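Local structure of glycerol dehydrogenase (Schizosaccharomyces pombe, 1TA9) at residues Thr341-Gln344 with Val345-Asp349; Asn298-Met301 with Ser302-Phe306; His399-Ser402 with Lys403-Pro407; Thr322-His325 with Gly326-Arg330. The protein catalyses the NAD(+)-dependent oxidation of glycerol to dihydroxyacetone with a zinc cofactor and takes part in the assimilation of glycerol. One frame throughout, in Å; residues are numbered along the deposited sequence.

Interaction 1 (Thr341-Gln344 with Val345-Asp349); sequences TLVQ and VVLED
Q344 and E348 pair one turn apart at the C-terminal end of helix 333-347, where the helix is closed by a Schellman motif. The amide nitrogen Q344 NE2 gives a hydrogen bond to E348 OE2 at 2.7 Å. This bond is nearly straight (168°), lies close to the amide plane, and reaches the carboxylate oxygen almost end-on down its C-O bond. The two flat groups are twisted 40° against each other. Q344 can reach this far because its CG stands anti to the backbone N (chi1 179°) and the rest of its chain runs extended, while OE1 takes the backbone N of A314, so both ends of the amide are engaged and its rotation is set. Beneath the side chains, E348 N bonds Q344 O at 2.7 Å, and V345, V346 and L347 donate to T341, L342 and V343 in the ordinary helical pattern. D349 then turns away with positive phi, its N returning to V346 O at 3.0 Å. Replacing E348 by an alanine would probably leave Q344 NE2 without its carboxylate mate, in a buried place, and the amide held through OE1 alone. On the apolar flank V343 CG1 lies 4.5 Å from L347 CD1, a loose touch. Around this turn, Q344 rests on helix 223-245, V343 and V346 on helix 407-428, and V345 on helix 352-364; T341, whose OG1 bonds V337 O, also meets helix 223-245, on the side of the metal site, while D349 bonds Y274 and N293 of the second subunit.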
loop_
_atom_site.group_PDB
_atom_site.type_symbol
_atom_site.label_atom_id
_atom_site.label_comp_id
_atom_site.label_asym_id
_atom_site.label_seq_id
_atom_site.Cartn_x
_atom_site.Cartn_y
_atom_site.Cartn_z
ATOM N N THR B 341 22.017 -10.710 21.989
ATOM C CA THR B 341 21.095 -9.797 21.329
ATOM C C THR B 341 19.701 -10.426 21.313
ATOM O O THR B 341 18.702 -9.736 21.509
ATOM C CB THR B 341 21.567 -9.481 19.891
ATOM O OG1 THR B 341 22.859 -8.858 19.948
ATOM C CG2 THR B 341 20.593 -8.527 19.194
ATOM N N LEU B 342 19.632 -11.737 21.095
ATOM C CA LEU B 342 18.341 -12.415 21.098
ATOM C C LEU B 342 17.765 -12.358 22.507
ATOM O O LEU B 342 16.552 -12.244 22.689
ATOM C CB LEU B 342 18.482 -13.873 20.652
ATOM C CG LEU B 342 18.803 -14.113 19.171
ATOM C CD1 LEU B 342 18.814 -15.615 18.892
ATOM C CD2 LEU B 342 17.765 -13.424 18.292
ATOM N N VAL B 343 18.635 -12.441 23.508
ATOM C CA VAL B 343 18.173 -12.371 24.886
ATOM C C VAL B 343 17.593 -10.977 25.128
ATOM O O VAL B 343 16.559 -10.839 25.785
ATOM C CB VAL B 343 19.319 -12.631 25.895
ATOM C CG1 VAL B 343 18.787 -12.519 27.323
ATOM C CG2 VAL B 343 19.910 -14.031 25.672
ATOM N N GLN B 344 18.244 -9.943 24.595
ATOM C CA GLN B 344 17.717 -8.589 24.783
ATOM C C GLN B 344 16.350 -8.478 24.119
ATOM O O GLN B 344 15.474 -7.768 24.605
ATOM C CB GLN B 344 18.648 -7.509 24.204
ATOM C CG GLN B 344 18.054 -6.101 24.400
ATOM C CD GLN B 344 19.044 -4.970 24.198
ATOM O OE1 GLN B 344 20.236 -5.114 24.470
ATOM N NE2 GLN B 344 18.542 -3.820 23.744
ATOM N N VAL B 345 16.172 -9.186 23.007
ATOM C CA VAL B 345 14.902 -9.167 22.287
ATOM C C VAL B 345 13.800 -9.752 23.162
ATOM O O VAL B 345 12.650 -9.308 23.113
ATOM C CB VAL B 345 15.011 -9.964 20.962
ATOM C CG1 VAL B 345 13.636 -10.279 20.416
ATOM C CG2 VAL B 345 15.800 -9.144 19.946
ATOM N N VAL B 346 14.154 -10.751 23.962
ATOM C CA VAL B 346 13.193 -11.361 24.864
ATOM C C VAL B 346 12.885 -10.369 25.987
ATOM O O VAL B 346 11.727 -10.190 26.369
ATOM C CB VAL B 346 13.749 -12.680 25.456
ATOM C CG1 VAL B 346 12.787 -13.245 26.493
ATOM C CG2 VAL B 346 13.961 -13.692 24.333
ATOM N N LEU B 347 13.923 -9.712 26.502
ATOM C CA LEU B 347 13.743 -8.732 27.574
ATOM C C LEU B 347 12.952 -7.519 27.082
ATOM O O LEU B 347 12.226 -6.890 27.856
ATOM C CB LEU B 347 15.104 -8.289 28.126
ATOM C CG LEU B 347 15.913 -9.381 28.840
ATOM C CD1 LEU B 347 17.259 -8.827 29.282
ATOM C CD2 LEU B 347 15.131 -9.889 30.047
ATOM N N GLU B 348 13.091 -7.188 25.800
ATOM C CA GLU B 348 12.351 -6.062 25.238
ATOM C C GLU B 348 10.913 -6.458 24.878
ATOM O O GLU B 348 10.109 -5.621 24.481
ATOM C CB GLU B 348 13.066 -5.505 24.010
ATOM C CG GLU B 348 14.290 -4.652 24.341
ATOM C CD GLU B 348 14.776 -3.866 23.141
ATOM O OE1 GLU B 348 13.924 -3.297 22.426
ATOM O OE2 GLU B 348 16.000 -3.809 22.908
ATOM N N ASP B 349 10.602 -7.742 25.017
ATOM C CA ASP B 349 9.259 -8.255 24.753
ATOM C C ASP B 349 8.782 -8.126 23.301
ATOM O O ASP B 349 7.627 -7.786 23.058
ATOM C CB ASP B 349 8.252 -7.555 25.676
ATOM C CG ASP B 349 6.991 -8.376 25.908
ATOM O OD1 ASP B 349 5.913 -7.772 26.089
ATOM O OD2 ASP B 349 7.075 -9.622 25.926
#

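Interaction 2 (Asn298-Met301 with Ser302-Phe306); sequences NTLM and SGLGF
T299 O and G303 N hold successive turns of helix 289-307 together at 3.1 Å, just where the helix widens into a pi-type turn over residues 298-301. The donor rises well above the carbonyl plane of T299, 46° out of it, whereas L304 N meets L300 O at 2.9 Å in an almost perfectly straight bond (176°). G305 N follows on M301 O at 2.7 Å. Both glycines suit this tight spacing: a CB built on G303 would fall 2.6 Å from T299 O, and one on G305 would crowd M301 O in the same way. The side chains that carry the contact are L300 and L304, one turn apart and crossing at a slant, with CD1 of L300 against CD1 of L304 at 3.5 Å. L300 swings its CG anti to the backbone N (chi1 180°), which brings the end of its chain back to L304, whose own CG comes close to L300 O. An alanine in place of L304 would probably open a gap beside L300 CD1 and strip F66 of the third subunit of part of its packing. S302, with its CB near N298 O, directs OG to D182 and T236; D182 is a ligand of the potassium ion, so this serine belongs to the second shell of the metal site. M301 packs on helix 258-284, S302 and N298 on helix 223-245, and T299 on strand 210-214, while L300 and L304 face the third subunit.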
loop_
_atom_site.group_PDB
_atom_site.type_symbol
_atom_site.label_atom_id
_atom_site.label_comp_id
_atom_site.label_asym_id
_atom_site.label_seq_id
_atom_site.Cartn_x
_atom_site.Cartn_y
_atom_site.Cartn_z
ATOM N N ASN B 298 30.874 -3.811 9.812
ATOM C CA ASN B 298 31.428 -4.448 11.001
ATOM C C ASN B 298 32.404 -3.565 11.763
ATOM O O ASN B 298 32.549 -3.695 12.978
ATOM C CB ASN B 298 32.169 -5.736 10.616
ATOM C CG ASN B 298 31.233 -6.886 10.311
ATOM O OD1 ASN B 298 30.018 -6.715 10.241
ATOM N ND2 ASN B 298 31.803 -8.071 10.122
ATOM N N THR B 299 33.082 -2.680 11.046
ATOM C CA THR B 299 34.097 -1.831 11.659
ATOM C C THR B 299 33.688 -0.382 11.882
ATOM O O THR B 299 33.528 0.052 13.021
ATOM C CB THR B 299 35.385 -1.862 10.813
ATOM O OG1 THR B 299 35.603 -3.199 10.337
ATOM C CG2 THR B 299 36.585 -1.445 11.653
ATOM N N LEU B 300 33.521 0.369 10.800
ATOM C CA LEU B 300 33.152 1.779 10.918
ATOM C C LEU B 300 31.734 2.024 11.422
ATOM O O LEU B 300 31.538 2.708 12.433
ATOM C CB LEU B 300 33.334 2.491 9.573
ATOM C CG LEU B 300 32.988 3.983 9.517
ATOM C CD1 LEU B 300 33.933 4.781 10.409
ATOM C CD2 LEU B 300 33.085 4.464 8.079
ATOM N N MET B 301 30.742 1.471 10.730
ATOM C CA MET B 301 29.351 1.686 11.122
ATOM C C MET B 301 29.023 1.154 12.513
ATOM O O MET B 301 28.483 1.872 13.358
ATOM C CB MET B 301 28.410 1.061 10.093
ATOM C CG MET B 301 28.514 1.672 8.704
ATOM S SD MET B 301 27.387 0.850 7.575
ATOM C CE MET B 301 28.512 0.297 6.251
ATOM N N SER B 302 29.339 -0.108 12.758
ATOM C CA SER B 302 29.054 -0.674 14.063
ATOM C C SER B 302 29.820 0.091 15.146
ATOM O O SER B 302 29.288 0.361 16.224
ATOM C CB SER B 302 29.424 -2.154 14.080
ATOM O OG SER B 302 28.937 -2.763 15.259
ATOM N N GLY B 303 31.061 0.460 14.840
ATOM C CA GLY B 303 31.880 1.194 15.789
ATOM C C GLY B 303 31.314 2.550 16.168
ATOM O O GLY B 303 31.091 2.823 17.345
ATOM N N LEU B 304 31.078 3.406 15.181
ATOM C CA LEU B 304 30.532 4.732 15.453
ATOM C C LEU B 304 29.090 4.633 15.937
ATOM O O LEU B 304 28.639 5.450 16.742
ATOM C CB LEU B 304 30.571 5.600 14.195
ATOM C CG LEU B 304 31.939 5.985 13.636
ATOM C CD1 LEU B 304 31.741 6.773 12.341
ATOM C CD2 LEU B 304 32.697 6.810 14.666
ATOM N N GLY B 305 28.376 3.628 15.436
ATOM C CA GLY B 305 26.986 3.425 15.811
ATOM C C GLY B 305 26.786 3.055 17.266
ATOM O O GLY B 305 25.816 3.482 17.889
ATOM N N PHE B 306 27.695 2.261 17.823
ATOM C CA PHE B 306 27.562 1.867 19.218
ATOM C C PHE B 306 28.137 2.910 20.180
ATOM O O PHE B 306 27.513 3.234 21.188
ATOM C CB PHE B 306 28.204 0.483 19.448
ATOM C CG PHE B 306 29.589 0.522 20.038
ATOM C CD1 PHE B 306 29.783 0.807 21.388
ATOM C CD2 PHE B 306 30.701 0.252 19.245
ATOM C CE1 PHE B 306 31.065 0.821 21.938
ATOM C CE2 PHE B 306 31.986 0.264 19.789
ATOM C CZ PHE B 306 32.166 0.549 21.139
#

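Interaction 3 (His399-Ser402 with Lys403-Pro407); sequences HNMS and KKFNP
In the loop between helices 381-391 and 407-428, K404 folds back to M401. K404 NZ gives a hydrogen bond to the backbone oxygen M401 O at 2.9 Å, coming in close to the line of the carbonyl bond. A bend about the CB-CG bond (chi2 -56°) folds the lysine chain over the turn, with K404 CE 3.4 Å from M401 O. Water 1 then takes a bond from K404 NZ at 2.9 Å and joins H399 ND1 at 2.7 Å, so the ammonium links the 3-10 segment at H399 to the chain that follows; the other ring nitrogen, H399 NE2, is bonded to R393 O. M401 points its sulfur to the rim of the F405 ring rather than over a face. M401 SD sits 4.2 Å from F405 CE1 and 5.5 Å from the centroid of that ring, 76° off the ring normal, and the bent methionine chain crosses the phenylalanine at a slant. K403 goes another way, forming a salt bridge with E289 of the second subunit, while S402 OG bonds N247 of the fourth subunit. The arrangement is that of a connecting loop between two helices, with an edge-on Met-aromatic contact and, where helix 407-428 starts, an N-cap at N406, whose side chain caps a backbone N just beyond P407 and whose OD1 bonds S408 OG.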
loop_
_atom_site.group_PDB
_atom_site.type_symbol
_atom_site.label_atom_id
_atom_site.label_comp_id
_atom_site.label_asym_id
_atom_site.label_seq_id
_atom_site.Cartn_x
_atom_site.Cartn_y
_atom_site.Cartn_z
ATOM N N HIS B 399 21.943 -1.253 32.460
ATOM C CA HIS B 399 21.266 -0.218 33.231
ATOM C C HIS B 399 20.890 1.014 32.410
ATOM O O HIS B 399 20.227 1.919 32.917
ATOM C CB HIS B 399 22.130 0.168 34.430
ATOM C CG HIS B 399 22.419 -0.984 35.340
ATOM N ND1 HIS B 399 21.430 -1.650 36.029
ATOM C CD2 HIS B 399 23.575 -1.630 35.621
ATOM C CE1 HIS B 399 21.963 -2.659 36.695
ATOM N NE2 HIS B 399 23.263 -2.669 36.463
ATOM N N ASN B 400 21.308 1.054 31.144
ATOM C CA ASN B 400 20.957 2.180 30.275
ATOM C C ASN B 400 19.508 2.028 29.822
ATOM O O ASN B 400 18.880 2.992 29.386
ATOM C CB ASN B 400 21.866 2.240 29.035
ATOM C CG ASN B 400 23.274 2.702 29.361
ATOM O OD1 ASN B 400 23.470 3.583 30.197
ATOM N ND2 ASN B 400 24.263 2.119 28.687
ATOM N N MET B 401 18.980 0.810 29.925
ATOM C CA MET B 401 17.598 0.542 29.528
ATOM C C MET B 401 16.626 1.069 30.578
ATOM O O MET B 401 16.874 0.961 31.783
ATOM C CB MET B 401 17.380 -0.963 29.331
ATOM C CG MET B 401 18.166 -1.552 28.172
ATOM S SD MET B 401 17.987 -3.337 27.995
ATOM C CE MET B 401 16.336 -3.469 27.286
ATOM N N SER B 402 15.519 1.649 30.124
ATOM C CA SER B 402 14.532 2.181 31.056
ATOM C C SER B 402 13.850 1.032 31.806
ATOM O O SER B 402 13.462 1.188 32.964
ATOM C CB SER B 402 13.496 3.039 30.313
ATOM O OG SER B 402 12.810 2.291 29.328
ATOM N N LYS B 403 13.713 -0.122 31.150
ATOM C CA LYS B 403 13.106 -1.291 31.784
ATOM C C LYS B 403 14.173 -1.918 32.686
ATOM O O LYS B 403 15.318 -2.082 32.274
ATOM C CB LYS B 403 12.645 -2.309 30.731
ATOM C CG LYS B 403 11.802 -3.455 31.311
ATOM C CD LYS B 403 11.342 -4.459 30.247
ATOM C CE LYS B 403 10.378 -3.831 29.243
ATOM N NZ LYS B 403 9.909 -4.819 28.222
ATOM N N LYS B 404 13.796 -2.264 33.913
ATOM C CA LYS B 404 14.743 -2.838 34.865
ATOM C C LYS B 404 14.525 -4.332 35.084
ATOM O O LYS B 404 13.401 -4.827 34.962
ATOM C CB LYS B 404 14.648 -2.088 36.195
ATOM C CG LYS B 404 14.844 -0.578 36.059
ATOM C CD LYS B 404 16.175 -0.252 35.387
ATOM C CE LYS B 404 16.350 1.244 35.164
ATOM N NZ LYS B 404 17.637 1.535 34.472
ATOM N N PHE B 405 15.599 -5.039 35.433
ATOM C CA PHE B 405 15.525 -6.483 35.621
ATOM C C PHE B 405 16.217 -7.039 36.858
ATOM O O PHE B 405 17.054 -6.376 37.473
ATOM C CB PHE B 405 16.125 -7.181 34.399
ATOM C CG PHE B 405 15.667 -6.613 33.092
ATOM C CD1 PHE B 405 16.415 -5.640 32.440
ATOM C CD2 PHE B 405 14.469 -7.033 32.520
ATOM C CE1 PHE B 405 15.975 -5.090 31.234
ATOM C CE2 PHE B 405 14.021 -6.489 31.314
ATOM C CZ PHE B 405 14.779 -5.516 30.672
ATOM N N ASN B 406 15.859 -8.272 37.212
ATOM C CA ASN B 406 16.488 -8.959 38.331
ATOM C C ASN B 406 17.161 -10.196 37.731
ATOM O O ASN B 406 16.876 -10.574 36.596
ATOM C CB ASN B 406 15.471 -9.337 39.428
ATOM C CG ASN B 406 14.350 -10.228 38.929
ATOM O OD1 ASN B 406 14.585 -11.253 38.292
ATOM N ND2 ASN B 406 13.118 -9.847 39.241
ATOM N N PRO B 407 18.073 -10.835 38.476
ATOM C CA PRO B 407 18.764 -12.021 37.957
ATOM C C PRO B 407 17.889 -13.134 37.369
ATOM O O PRO B 407 18.216 -13.685 36.312
ATOM C CB PRO B 407 19.583 -12.489 39.159
ATOM C CG PRO B 407 19.917 -11.188 39.843
ATOM C CD PRO B 407 18.588 -10.473 39.811
HETATM O O HOH W 1 19.402 0.159 36.377
#

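Interaction 4 (Thr322-His325 with Gly326-Arg330)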
loop_
_atom_site.group_PDB
_atom_site.type_symbol
_atom_site.label_atom_id
_atom_site.label_comp_id
_atom_site.label_asym_id
_atom_site.label_seq_id
_atom_site.Cartn_x
_atom_site.Cartn_y
_atom_site.Cartn_z
ATOM N N THR B 322 30.425 -15.109 29.972
ATOM C CA THR B 322 31.823 -15.479 30.127
ATOM C C THR B 322 32.059 -16.094 31.499
ATOM O O THR B 322 32.985 -16.883 31.683
ATOM C CB THR B 322 32.741 -14.258 29.961
ATOM O OG1 THR B 322 32.590 -13.389 31.089
ATOM C CG2 THR B 322 32.381 -13.495 28.690
ATOM N N ALA B 323 31.210 -15.737 32.459
ATOM C CA ALA B 323 31.327 -16.256 33.818
ATOM C C ALA B 323 30.978 -17.740 33.888
ATOM O O ALA B 323 31.231 -18.391 34.897
ATOM C CB ALA B 323 30.431 -15.466 34.759
ATOM N N ILE B 324 30.393 -18.272 32.819
ATOM C CA ILE B 324 30.034 -19.687 32.780
ATOM C C ILE B 324 31.305 -20.519 32.617
ATOM O O ILE B 324 31.437 -21.602 33.190
ATOM C CB ILE B 324 29.085 -19.992 31.597
ATOM C CG1 ILE B 324 27.756 -19.257 31.793
ATOM C CG2 ILE B 324 28.853 -21.495 31.481
ATOM C CD1 ILE B 324 26.800 -19.389 30.618
ATOM N N HIS B 325 32.241 -19.993 31.835
ATOM C CA HIS B 325 33.501 -20.672 31.573
ATOM C C HIS B 325 33.244 -21.997 30.857
ATOM O O HIS B 325 32.325 -22.096 30.039
ATOM C CB HIS B 325 34.266 -20.890 32.885
ATOM C CG HIS B 325 34.667 -19.615 33.563
ATOM N ND1 HIS B 325 35.543 -18.715 32.995
ATOM C CD2 HIS B 325 34.294 -19.078 34.749
ATOM C CE1 HIS B 325 35.691 -17.677 33.800
ATOM N NE2 HIS B 325 34.943 -17.874 34.872
ATOM N N GLY B 326 34.039 -23.018 31.159
ATOM C CA GLY B 326 33.856 -24.289 30.481
ATOM C C GLY B 326 34.185 -24.079 29.012
ATOM O O GLY B 326 35.195 -23.446 28.702
ATOM N N PRO B 327 33.355 -24.578 28.082
ATOM C CA PRO B 327 33.617 -24.409 26.647
ATOM C C PRO B 327 33.386 -22.984 26.141
ATOM O O PRO B 327 33.773 -22.643 25.020
ATOM C CB PRO B 327 32.657 -25.407 26.007
ATOM C CG PRO B 327 31.487 -25.358 26.928
ATOM C CD PRO B 327 32.149 -25.395 28.297
ATOM N N VAL B 328 32.757 -22.157 26.970
ATOM C CA VAL B 328 32.465 -20.775 26.604
ATOM C C VAL B 328 33.699 -19.975 26.189
ATOM O O VAL B 328 33.577 -18.948 25.520
ATOM C CB VAL B 328 31.746 -20.043 27.763
ATOM C CG1 VAL B 328 31.517 -18.578 27.411
ATOM C CG2 VAL B 328 30.417 -20.729 28.049
ATOM N N HIS B 329 34.886 -20.441 26.572
ATOM C CA HIS B 329 36.118 -19.739 26.215
ATOM C C HIS B 329 36.479 -19.947 24.743
ATOM O O HIS B 329 37.347 -19.264 24.203
ATOM C CB HIS B 329 37.288 -20.209 27.097
ATOM C CG HIS B 329 37.907 -21.504 26.658
ATOM N ND1 HIS B 329 37.389 -22.735 26.999
ATOM C CD2 HIS B 329 39.003 -21.754 25.901
ATOM C CE1 HIS B 329 38.138 -23.688 26.472
ATOM N NE2 HIS B 329 39.125 -23.120 25.802
ATOM N N ARG B 330 35.810 -20.895 24.102
ATOM C CA ARG B 330 36.058 -21.202 22.699
ATOM C C ARG B 330 35.188 -20.361 21.772
ATOM O O ARG B 330 35.396 -20.342 20.561
ATOM C CB ARG B 330 35.804 -22.689 22.452
ATOM C CG ARG B 330 36.776 -23.587 23.209
ATOM C CD ARG B 330 36.188 -24.963 23.479
ATOM N NE ARG B 330 35.706 -25.612 22.265
ATOM C CZ ARG B 330 35.057 -26.772 22.254
ATOM N NH1 ARG B 330 34.818 -27.407 23.397
ATOM N NH2 ARG B 330 34.628 -27.287 21.106
#
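V328 turns CG1 anti to its backbone N (chi1 177°), which leaves CG2 beside that N and aimed back at I324 and H325. CG2 of V328 meets I324 CG2 at 3.8 Å, the two branched chains crossing at about a right angle, and lies close to H325 O as well, 3.1 Å away. The other branch, V328 CG1, reaches T322 CA at 4.1 Å. H325, with positive phi after the end of helix 313-322, starts a tight reversal: V328 N bonds H325 O at 3.1 Å, the donor standing 54° above the carbonyl plane. With G326 in its positive-phi corner and P327 next, H325-V328 form a type II' beta turn that runs on, overlapping at P327 and V328, into the 3-10 segment 327-329. A CB on G326 would run into P327 CD, so glycine is well suited to this corner. The H325 ring lies back over the preceding turn, with T322 O 3.4 Å above one face. Further on, H329 uses chi1 80° to bring ND1 round to G326 O; this bond is 2.9 Å long, nearly straight, and lies in both the ring plane and the carbonyl plane. R330 N continues the tight winding by bonding P327 O at 2.8 Å. I376 packs on I324, P327 and V328, and K336 of helix 333-347 touches T322 and V328. The turn connects the helix that carries the zinc ligand H315 to the one that carries H333.

How the interactions relate
From the N terminus the order is interaction 2, 4, 1 and 3; all are local, lie in series, and neither nest nor cross. Interaction 2 lies within helix 289-307, near the potassium ion. Interaction 4 closes the turn between helices 313-322 and 333-347, and interaction 1 finishes that second helix at its far end. Interaction 3 folds the loop leading into helix 407-428. Interactions 1 and 3 alone touch: K403 NZ lies 3.1 Å from L347 O, a probable hydrogen bond, with M401 on E348 and F405 on L347, so the later loop rests on the helix end. Interactions 2 and 4 stand apart, their nearest atoms about 16 Å from each other.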